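PDB 4XZ7: transglutaminase-like domain-containing protein from Streptococcus suis, which probably acts as a transglutaminase, serves the bacterium as an antiphagocytic virulence factor and forms a homodimer. Local coordinates for residues 213-221 with 270-280; 299-310 with 334-342. One frame throughout, in Å; residues are numbered along the deposited sequence.

Interaction 1: 213-221 with 270-280; sequences ERDKVKAFV and TAARAFNMLGL
Phe220 and Ala274 lie at the middle of a buried helix-helix contact that is largely apolar, with no hydrogen bond between the segments. It sits in the transglutaminase-like core domain, whose papain-like fold packs helices against a mixed, mostly antiparallel sheet. Helix 213-227 crosses the C-terminal half of helix 264-277. Over the short segments the axes come within 11.1 Å, and the directions differ by 143°, so the helices run roughly antiparallel. In this family the catalytic cysteine typically sits at the N-terminal end of the helix equivalent to 264-277.

Phe220 is a knob in a hole formed by Thr270, Ala271, Ala274 and Phe275. Its CG is anti to the backbone N (chi1 -176°), which sends the ring into that hole. The methyl CB of Ala274 lies over one face of the Phe220 ring, 3.8 Å from its centroid, a CH-pi contact. Ala274 CB is offset toward the rim and comes to 3.4 Å from Phe220 CZ. The two phenylalanine rings meet obliquely, with planes 70° apart and Phe220 CD2 at 3.9 Å from Phe275 CE1.

The Phe275 ring reaches across with CZ leading. Val217 CG2 lies over one face, toward the rim, and Val217 CG1 touches Phe275 CZ at 3.8 Å. The carbonyl O of Ala271 lies over the opposite face, also toward the rim. Val221 CG2 comes in at the edge, 3.7 Å from Phe275 CZ.

Beyond Phe275 the helix ends in a Schellman motif with Gly279 at C-prime. Leu280 N bonds back to Phe275 O. Glu213 OE1 probably accepts a hydrogen bond from Asp303 N. Leu280 CD1 lies against the Glu213 side chain from CB to the carboxylate, and comes to 3.6 Å from Glu213 OE2.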
loop_
_atom_site.group_PDB
_atom_site.type_symbol
_atom_site.label_atom_id
_atom_site.label_comp_id
_atom_site.label_asym_id
_atom_site.label_seq_id
_atom_site.Cartn_x
_atom_site.Cartn_y
_atom_site.Cartn_z
ATOM N N GLU B 213 3.197 21.705 -37.725
ATOM C CA GLU B 213 3.407 20.758 -36.645
ATOM C C GLU B 213 3.775 21.500 -35.358
ATOM O O GLU B 213 3.284 21.178 -34.263
ATOM C CB GLU B 213 4.500 19.760 -37.031
ATOM C CG GLU B 213 4.155 18.900 -38.236
ATOM C CD GLU B 213 5.327 18.053 -38.697
ATOM O OE1 GLU B 213 6.485 18.516 -38.589
ATOM O OE2 GLU B 213 5.088 16.921 -39.166
ATOM N N ARG B 214 4.632 22.506 -35.510
ATOM C CA ARG B 214 5.075 23.314 -34.383
ATOM C C ARG B 214 3.895 23.909 -33.618
ATOM O O ARG B 214 3.872 23.906 -32.385
ATOM C CB ARG B 214 6.001 24.427 -34.864
ATOM C CG ARG B 214 6.793 25.091 -33.755
ATOM C CD ARG B 214 7.869 25.980 -34.351
ATOM N NE ARG B 214 8.582 26.722 -33.318
ATOM C CZ ARG B 214 8.459 28.034 -33.110
ATOM N NH1 ARG B 214 7.657 28.770 -33.879
ATOM N NH2 ARG B 214 9.153 28.613 -32.133
ATOM N N ASP B 215 2.907 24.408 -34.351
ATOM C CA ASP B 215 1.767 25.032 -33.700
ATOM C C ASP B 215 0.853 23.986 -33.075
ATOM O O ASP B 215 0.153 24.277 -32.104
ATOM C CB ASP B 215 0.997 25.909 -34.681
ATOM C CG ASP B 215 1.678 27.257 -34.910
ATOM O OD1 ASP B 215 2.352 27.746 -33.978
ATOM O OD2 ASP B 215 1.545 27.827 -36.014
ATOM N N LYS B 216 0.867 22.773 -33.617
ATOM C CA LYS B 216 0.135 21.669 -32.996
ATOM C C LYS B 216 0.710 21.415 -31.617
ATOM O O LYS B 216 -0.029 21.403 -30.620
ATOM C CB LYS B 216 0.200 20.405 -33.854
ATOM C CG LYS B 216 -0.320 20.610 -35.282
ATOM C CD LYS B 216 -0.525 19.289 -36.023
ATOM C CE LYS B 216 -0.726 19.518 -37.515
ATOM N NZ LYS B 216 -0.859 18.220 -38.240
ATOM N N VAL B 217 2.033 21.239 -31.562
ATOM C CA VAL B 217 2.731 21.054 -30.284
ATOM C C VAL B 217 2.406 22.179 -29.300
ATOM O O VAL B 217 1.978 21.929 -28.158
ATOM C CB VAL B 217 4.267 20.989 -30.467
ATOM C CG1 VAL B 217 4.953 20.955 -29.115
ATOM C CG2 VAL B 217 4.669 19.772 -31.279
ATOM N N LYS B 218 2.604 23.413 -29.762
ATOM C CA LYS B 218 2.377 24.603 -28.947
ATOM C C LYS B 218 0.973 24.557 -28.339
ATOM O O LYS B 218 0.794 24.660 -27.117
ATOM C CB LYS B 218 2.572 25.871 -29.800
ATOM C CG LYS B 218 2.736 27.170 -29.036
ATOM C CD LYS B 218 2.615 28.387 -29.980
ATOM C CE LYS B 218 3.644 28.369 -31.115
ATOM N NZ LYS B 218 5.013 28.788 -30.677
ATOM N N ALA B 219 -0.012 24.345 -29.202
ATOM C CA ALA B 219 -1.410 24.308 -28.791
ATOM C C ALA B 219 -1.692 23.225 -27.744
ATOM O O ALA B 219 -2.335 23.493 -26.718
ATOM C CB ALA B 219 -2.294 24.099 -30.005
ATOM N N PHE B 220 -1.226 22.001 -27.993
ATOM C CA PHE B 220 -1.517 20.928 -27.036
ATOM C C PHE B 220 -0.845 21.167 -25.667
ATOM O O PHE B 220 -1.482 21.065 -24.610
ATOM C CB PHE B 220 -1.095 19.567 -27.581
ATOM C CG PHE B 220 -1.456 18.439 -26.667
ATOM C CD1 PHE B 220 -2.760 17.977 -26.607
ATOM C CD2 PHE B 220 -0.506 17.872 -25.832
ATOM C CE1 PHE B 220 -3.102 16.951 -25.748
ATOM C CE2 PHE B 220 -0.838 16.856 -24.969
ATOM C CZ PHE B 220 -2.133 16.395 -24.917
ATOM N N VAL B 221 0.445 21.473 -25.715
ATOM C CA VAL B 221 1.253 21.738 -24.535
ATOM C C VAL B 221 0.624 22.831 -23.677
ATOM O O VAL B 221 0.455 22.664 -22.461
ATOM C CB VAL B 221 2.683 22.149 -24.940
ATOM C CG1 VAL B 221 3.434 22.740 -23.761
ATOM C CG2 VAL B 221 3.423 20.964 -25.496
ATOM N N THR B 270 1.823 11.958 -21.053
ATOM C CA THR B 270 0.589 12.285 -21.754
ATOM C C THR B 270 0.897 13.028 -23.059
ATOM O O THR B 270 0.274 12.773 -24.090
ATOM C CB THR B 270 -0.335 13.139 -20.878
ATOM O OG1 THR B 270 -0.690 12.388 -19.721
ATOM C CG2 THR B 270 -1.618 13.528 -21.640
ATOM N N ALA B 271 1.866 13.933 -23.009
ATOM C CA ALA B 271 2.236 14.681 -24.204
ATOM C C ALA B 271 2.847 13.770 -25.265
ATOM O O ALA B 271 2.531 13.895 -26.437
ATOM C CB ALA B 271 3.198 15.815 -23.859
ATOM N N ALA B 272 3.720 12.852 -24.858
ATOM C CA ALA B 272 4.377 11.976 -25.820
ATOM C C ALA B 272 3.332 11.111 -26.495
ATOM O O ALA B 272 3.343 10.963 -27.733
ATOM C CB ALA B 272 5.439 11.119 -25.157
ATOM N N ARG B 273 2.418 10.560 -25.688
ATOM C CA ARG B 273 1.338 9.740 -26.242
ATOM C C ARG B 273 0.526 10.553 -27.246
ATOM O O ARG B 273 0.325 10.118 -28.382
ATOM C CB ARG B 273 0.424 9.197 -25.141
ATOM C CG ARG B 273 -0.611 8.205 -25.634
ATOM C CD ARG B 273 0.006 6.848 -25.959
ATOM N NE ARG B 273 -1.010 5.875 -26.356
ATOM C CZ ARG B 273 -0.741 4.747 -27.001
ATOM N NH1 ARG B 273 0.512 4.443 -27.311
ATOM N NH2 ARG B 273 -1.719 3.925 -27.343
ATOM N N ALA B 274 0.083 11.739 -26.834
ATOM C CA ALA B 274 -0.678 12.637 -27.713
ATOM C C ALA B 274 0.041 13.000 -29.025
ATOM O O ALA B 274 -0.580 13.066 -30.081
ATOM C CB ALA B 274 -1.026 13.896 -26.964
ATOM N N PHE B 275 1.344 13.250 -28.952
ATOM C CA PHE B 275 2.114 13.638 -30.126
ATOM C C PHE B 275 2.264 12.484 -31.110
ATOM O O PHE B 275 2.289 12.692 -32.324
ATOM C CB PHE B 275 3.493 14.150 -29.716
ATOM C CG PHE B 275 3.456 15.463 -28.976
ATOM C CD1 PHE B 275 2.416 16.358 -29.182
ATOM C CD2 PHE B 275 4.454 15.799 -28.078
ATOM C CE1 PHE B 275 2.379 17.576 -28.507
ATOM C CE2 PHE B 275 4.423 17.017 -27.393
ATOM C CZ PHE B 275 3.382 17.901 -27.609
ATOM N N ASN B 276 2.391 11.269 -30.582
ATOM C CA ASN B 276 2.478 10.101 -31.445
ATOM C C ASN B 276 1.148 9.925 -32.166
ATOM O O ASN B 276 1.128 9.629 -33.360
ATOM C CB ASN B 276 2.860 8.844 -30.660
ATOM C CG ASN B 276 4.348 8.774 -30.364
ATOM O OD1 ASN B 276 5.169 9.185 -31.178
ATOM N ND2 ASN B 276 4.703 8.270 -29.182
ATOM N N MET B 277 0.040 10.128 -31.456
ATOM C CA MET B 277 -1.267 10.108 -32.098
ATOM C C MET B 277 -1.341 11.131 -33.238
ATOM O O MET B 277 -1.919 10.861 -34.290
ATOM C CB MET B 277 -2.371 10.382 -31.081
ATOM C CG MET B 277 -2.647 9.219 -30.128
ATOM S SD MET B 277 -3.861 9.615 -28.862
ATOM C CE MET B 277 -5.285 10.055 -29.853
ATOM N N LEU B 278 -0.740 12.299 -33.026
ATOM C CA LEU B 278 -0.808 13.398 -33.983
ATOM C C LEU B 278 0.199 13.261 -35.121
ATOM O O LEU B 278 0.353 14.167 -35.931
ATOM C CB LEU B 278 -0.585 14.731 -33.262
ATOM C CG LEU B 278 -1.682 15.212 -32.314
ATOM C CD1 LEU B 278 -1.177 16.336 -31.403
ATOM C CD2 LEU B 278 -2.903 15.659 -33.106
ATOM N N GLY B 279 0.896 12.135 -35.177
ATOM C CA GLY B 279 1.885 11.924 -36.217
ATOM C C GLY B 279 3.208 12.600 -35.911
ATOM O O GLY B 279 4.015 12.821 -36.805
ATOM N N LEU B 280 3.440 12.929 -34.645
ATOM C CA LEU B 280 4.671 13.598 -34.269
ATOM C C LEU B 280 5.517 12.684 -33.374
ATOM O O LEU B 280 5.326 12.666 -32.152
ATOM C CB LEU B 280 4.358 14.912 -33.552
ATOM C CG LEU B 280 4.084 16.210 -34.321
ATOM C CD1 LEU B 280 3.995 15.988 -35.817
ATOM C CD2 LEU B 280 2.815 16.880 -33.776
#

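Interaction 2: 299-310 with 334-342; sequences RVYYDKKWHTID and IGEDSYDVV
The Arg299 guanidinium has Val341 CG1 over one face. The opposite face lies against the backbone of Trp306 and His307. Thr308 OG1 sits at its edge, in plane, and takes bonds from both NE and NH1. With CG between the backbone N and carbonyl carbon (chi1 58°), the Tyr302 ring carries His307 CD2 over one face, 3.1 Å above its plane. At its edge is Glu336 OE1, 2.6 Å from Tyr302 OH and met from above the carboxylate plane. Arg214 is a second partner of that oxygen.

The His307 ring is held at two edges. ND1 donates to Asp337 OD2 on the syn side, somewhat out of the carboxylate plane (2.6 Å, 170°), and NE2 to Tyr302 O. Together they fix the ring's rotation.

Strands 299-302 and 305-309 form a beta hairpin with a type I' turn. The type II turn 335-338 docks on its outer strand. There Asp337 N donates to Thr308 O at 2.9 Å, and Thr308 N to Asp337 OD1 at 2.8 Å.

Tyr339 OH donates to Asp310 OD1 at 2.8 Å. Asp310 OD2 accepts from His295 NE2, consistent with the His-Asp pair of a transglutaminase triad. A water accepts from Asp310 N and donates to Ile334 O at 2.6 Å.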
loop_
_atom_site.group_PDB
_atom_site.type_symbol
_atom_site.label_atom_id
_atom_site.label_comp_id
_atom_site.label_asym_id
_atom_site.label_seq_id
_atom_site.Cartn_x
_atom_site.Cartn_y
_atom_site.Cartn_z
ATOM N N ARG B 299 10.652 14.454 -26.059
ATOM C CA ARG B 299 11.335 14.716 -27.311
ATOM C C ARG B 299 10.344 14.428 -28.405
ATOM O O ARG B 299 9.685 13.383 -28.370
ATOM C CB ARG B 299 12.564 13.854 -27.453
ATOM C CG ARG B 299 13.727 14.351 -26.639
ATOM C CD ARG B 299 14.928 14.511 -27.531
ATOM N NE ARG B 299 15.317 15.897 -27.661
ATOM C CZ ARG B 299 16.147 16.364 -28.583
ATOM N NH1 ARG B 299 16.423 17.651 -28.592
ATOM N NH2 ARG B 299 16.690 15.556 -29.489
ATOM N N VAL B 300 10.197 15.375 -29.333
ATOM C CA VAL B 300 9.192 15.301 -30.393
ATOM C C VAL B 300 9.828 15.620 -31.731
ATOM O O VAL B 300 10.654 16.525 -31.823
ATOM C CB VAL B 300 8.030 16.294 -30.178
ATOM C CG1 VAL B 300 6.777 15.809 -30.892
ATOM C CG2 VAL B 300 7.748 16.482 -28.709
ATOM N N TYR B 301 9.440 14.898 -32.770
ATOM C CA TYR B 301 9.987 15.170 -34.091
ATOM C C TYR B 301 9.050 16.059 -34.895
ATOM O O TYR B 301 7.906 15.702 -35.131
ATOM C CB TYR B 301 10.247 13.865 -34.849
ATOM C CG TYR B 301 10.907 14.071 -36.196
ATOM C CD1 TYR B 301 12.277 14.287 -36.292
ATOM C CD2 TYR B 301 10.165 14.051 -37.365
ATOM C CE1 TYR B 301 12.893 14.479 -37.522
ATOM C CE2 TYR B 301 10.774 14.244 -38.612
ATOM C CZ TYR B 301 12.139 14.454 -38.678
ATOM O OH TYR B 301 12.758 14.640 -39.896
ATOM N N TYR B 302 9.532 17.220 -35.309
ATOM C CA TYR B 302 8.779 18.036 -36.257
ATOM C C TYR B 302 9.708 19.000 -36.962
ATOM O O TYR B 302 10.809 19.303 -36.467
ATOM C CB TYR B 302 7.630 18.788 -35.571
ATOM C CG TYR B 302 8.035 19.706 -34.427
ATOM C CD1 TYR B 302 8.003 19.261 -33.102
ATOM C CD2 TYR B 302 8.427 21.019 -34.669
ATOM C CE1 TYR B 302 8.369 20.101 -32.055
ATOM C CE2 TYR B 302 8.788 21.866 -33.631
ATOM C CZ TYR B 302 8.761 21.402 -32.327
ATOM O OH TYR B 302 9.124 22.248 -31.302
ATOM N N ASP B 303 9.273 19.449 -38.137
ATOM C CA ASP B 303 10.058 20.368 -38.942
ATOM C C ASP B 303 11.483 19.865 -39.099
ATOM O O ASP B 303 12.433 20.568 -38.755
ATOM C CB ASP B 303 10.056 21.768 -38.314
ATOM C CG ASP B 303 8.707 22.460 -38.425
ATOM O OD1 ASP B 303 7.728 21.802 -38.843
ATOM O OD2 ASP B 303 8.626 23.661 -38.086
ATOM N N LYS B 304 11.618 18.624 -39.564
ATOM C CA LYS B 304 12.926 18.045 -39.872
ATOM C C LYS B 304 13.859 17.892 -38.679
ATOM O O LYS B 304 15.048 17.614 -38.876
ATOM C CB LYS B 304 13.664 18.890 -40.921
ATOM C CG LYS B 304 12.961 19.089 -42.232
ATOM C CD LYS B 304 13.901 19.822 -43.196
ATOM C CE LYS B 304 13.210 20.170 -44.497
ATOM N NZ LYS B 304 14.128 20.861 -45.458
ATOM N N LYS B 305 13.364 18.095 -37.458
ATOM C CA LYS B 305 14.260 18.015 -36.306
ATOM C C LYS B 305 13.620 17.411 -35.065
ATOM O O LYS B 305 12.404 17.458 -34.878
ATOM C CB LYS B 305 14.815 19.407 -35.960
ATOM C CG LYS B 305 16.115 19.771 -36.679
ATOM C CD LYS B 305 16.640 21.136 -36.235
ATOM C CE LYS B 305 16.867 21.204 -34.721
ATOM N NZ LYS B 305 18.055 20.411 -34.264
ATOM N N TRP B 306 14.462 16.832 -34.220
ATOM C CA TRP B 306 14.034 16.394 -32.899
ATOM C C TRP B 306 14.173 17.566 -31.944
ATOM O O TRP B 306 15.217 18.216 -31.907
ATOM C CB TRP B 306 14.863 15.202 -32.422
ATOM C CG TRP B 306 14.435 13.912 -33.017
ATOM C CD1 TRP B 306 14.967 13.284 -34.110
ATOM C CD2 TRP B 306 13.364 13.089 -32.559
ATOM N NE1 TRP B 306 14.285 12.106 -34.360
ATOM C CE2 TRP B 306 13.297 11.967 -33.418
ATOM C CE3 TRP B 306 12.449 13.189 -31.507
ATOM C CZ2 TRP B 306 12.359 10.959 -33.248
ATOM C CZ3 TRP B 306 11.517 12.192 -31.341
ATOM C CH2 TRP B 306 11.481 11.088 -32.198
ATOM N N HIS B 307 13.117 17.833 -31.187
ATOM C CA HIS B 307 13.078 18.951 -30.252
ATOM C C HIS B 307 12.801 18.507 -28.823
ATOM O O HIS B 307 12.039 17.554 -28.595
ATOM C CB HIS B 307 12.002 19.958 -30.661
ATOM C CG HIS B 307 12.141 20.453 -32.064
ATOM N ND1 HIS B 307 13.018 21.456 -32.415
ATOM C CD2 HIS B 307 11.529 20.067 -33.206
ATOM C CE1 HIS B 307 12.927 21.677 -33.713
ATOM N NE2 HIS B 307 12.032 20.845 -34.217
ATOM N N THR B 308 13.396 19.211 -27.863
ATOM C CA THR B 308 12.998 19.053 -26.468
ATOM C C THR B 308 11.842 20.000 -26.149
ATOM O O THR B 308 11.940 21.220 -26.344
ATOM C CB THR B 308 14.159 19.310 -25.502
ATOM O OG1 THR B 308 15.333 18.659 -25.995
ATOM C CG2 THR B 308 13.826 18.770 -24.118
ATOM N N ILE B 309 10.739 19.414 -25.702
ATOM C CA ILE B 309 9.552 20.136 -25.282
ATOM C C ILE B 309 9.279 19.913 -23.793
ATOM O O ILE B 309 8.987 18.782 -23.369
ATOM C CB ILE B 309 8.319 19.700 -26.085
ATOM C CG1 ILE B 309 8.594 19.840 -27.579
ATOM C CG2 ILE B 309 7.097 20.511 -25.657
ATOM C CD1 ILE B 309 8.776 21.294 -28.027
ATOM N N ASP B 310 9.435 20.990 -23.015
ATOM C CA ASP B 310 9.146 21.018 -21.576
ATOM C C ASP B 310 7.716 21.506 -21.349
ATOM O O ASP B 310 7.431 22.694 -21.529
ATOM C CB ASP B 310 10.121 21.943 -20.843
ATOM C CG ASP B 310 10.129 21.723 -19.334
ATOM O OD1 ASP B 310 11.130 22.119 -18.707
ATOM O OD2 ASP B 310 9.162 21.152 -18.769
ATOM N N ILE B 334 6.972 28.075 -25.900
ATOM C CA ILE B 334 6.955 26.850 -25.088
ATOM C C ILE B 334 8.374 26.317 -24.839
ATOM O O ILE B 334 8.567 25.128 -24.541
ATOM C CB ILE B 334 6.088 25.710 -25.717
ATOM C CG1 ILE B 334 6.707 25.174 -27.011
ATOM C CG2 ILE B 334 4.643 26.164 -25.921
ATOM C CD1 ILE B 334 6.427 26.018 -28.205
ATOM N N GLY B 335 9.358 27.205 -24.951
ATOM C CA GLY B 335 10.731 26.888 -24.583
ATOM C C GLY B 335 11.407 25.802 -25.408
ATOM O O GLY B 335 12.331 25.150 -24.925
ATOM N N GLU B 336 10.945 25.617 -26.644
ATOM C CA GLU B 336 11.515 24.646 -27.576
ATOM C C GLU B 336 13.045 24.625 -27.540
ATOM O O GLU B 336 13.698 25.665 -27.711
ATOM C CB GLU B 336 11.016 24.950 -28.998
ATOM C CG GLU B 336 11.792 24.281 -30.128
ATOM C CD GLU B 336 11.187 24.552 -31.514
ATOM O OE1 GLU B 336 9.944 24.665 -31.638
ATOM O OE2 GLU B 336 11.960 24.645 -32.486
ATOM N N ASP B 337 13.596 23.442 -27.271
ATOM C CA ASP B 337 15.031 23.176 -27.363
ATOM C C ASP B 337 15.886 24.032 -26.461
ATOM O O ASP B 337 16.947 24.500 -26.872
ATOM C CB ASP B 337 15.509 23.361 -28.800
ATOM C CG ASP B 337 15.003 22.284 -29.706
ATOM O OD1 ASP B 337 14.832 21.156 -29.207
ATOM O OD2 ASP B 337 14.777 22.554 -30.901
ATOM N N SER B 338 15.440 24.236 -25.233
ATOM C CA SER B 338 16.195 25.061 -24.310
ATOM C C SER B 338 17.153 24.216 -23.468
ATOM O O SER B 338 17.887 24.743 -22.625
ATOM C CB SER B 338 15.250 25.843 -23.405
ATOM O OG SER B 338 14.609 24.977 -22.497
ATOM N N TYR B 339 17.135 22.904 -23.698
ATOM C CA TYR B 339 18.014 21.983 -22.979
ATOM C C TYR B 339 19.254 21.602 -23.777
ATOM O O TYR B 339 19.198 21.456 -24.996
ATOM C CB TYR B 339 17.257 20.707 -22.607
ATOM C CG TYR B 339 16.341 20.893 -21.434
ATOM C CD1 TYR B 339 16.765 20.592 -20.139
ATOM C CD2 TYR B 339 15.053 21.387 -21.610
ATOM C CE1 TYR B 339 15.924 20.776 -19.063
ATOM C CE2 TYR B 339 14.204 21.576 -20.541
ATOM C CZ TYR B 339 14.637 21.271 -19.273
ATOM O OH TYR B 339 13.775 21.452 -18.211
ATOM N N ASP B 340 20.369 21.418 -23.080
ATOM C CA ASP B 340 21.505 20.733 -23.677
ATOM C C ASP B 340 21.156 19.258 -23.738
ATOM O O ASP B 340 20.348 18.777 -22.949
ATOM C CB ASP B 340 22.784 20.954 -22.872
ATOM C CG ASP B 340 23.303 22.363 -22.990
ATOM O OD1 ASP B 340 23.080 22.984 -24.047
ATOM O OD2 ASP B 340 23.929 22.848 -22.027
ATOM N N VAL B 341 21.739 18.535 -24.682
ATOM C CA VAL B 341 21.453 17.113 -24.771
ATOM C C VAL B 341 22.672 16.293 -24.406
ATOM O O VAL B 341 23.803 16.648 -24.739
ATOM C CB VAL B 341 20.978 16.721 -26.162
ATOM C CG1 VAL B 341 19.674 17.418 -26.463
ATOM C CG2 VAL B 341 22.039 17.083 -27.195
ATOM N N VAL B 342 22.420 15.204 -23.696
ATOM C CA VAL B 342 23.460 14.280 -23.286
ATOM C C VAL B 342 23.112 12.951 -23.909
ATOM O O VAL B 342 21.965 12.524 -23.844
ATOM C CB VAL B 342 23.549 14.164 -21.743
ATOM C CG1 VAL B 342 24.360 12.942 -21.315
ATOM C CG2 VAL B 342 24.123 15.432 -21.157
HETATM O O HOH W 1 17.095 20.694 -26.452
HETATM O O HOH W 2 10.207 23.162 -24.398
#

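Both contacts lie in the C-terminal part of the chain, after the two N-terminal sheets. Interaction 1 comes first. It closes a loop of 48 residues, mostly helical, between segments 213-221 and 270-280. The chain then enters the sheet through strand 282-288. Interaction 2 closes a loop of 23 residues without helix or strand and ties the hairpin 299-310 to segment 334-342. The loops follow in series, neither nested nor crossed. The centres of interactions 1 and 2 are about 12 Å apart. Phe275 packs on Val300, and the polar ties of Glu213 and Arg214 also run from one contact to the other. The helix pair is thereby joined to the hairpin and to the loop beyond it.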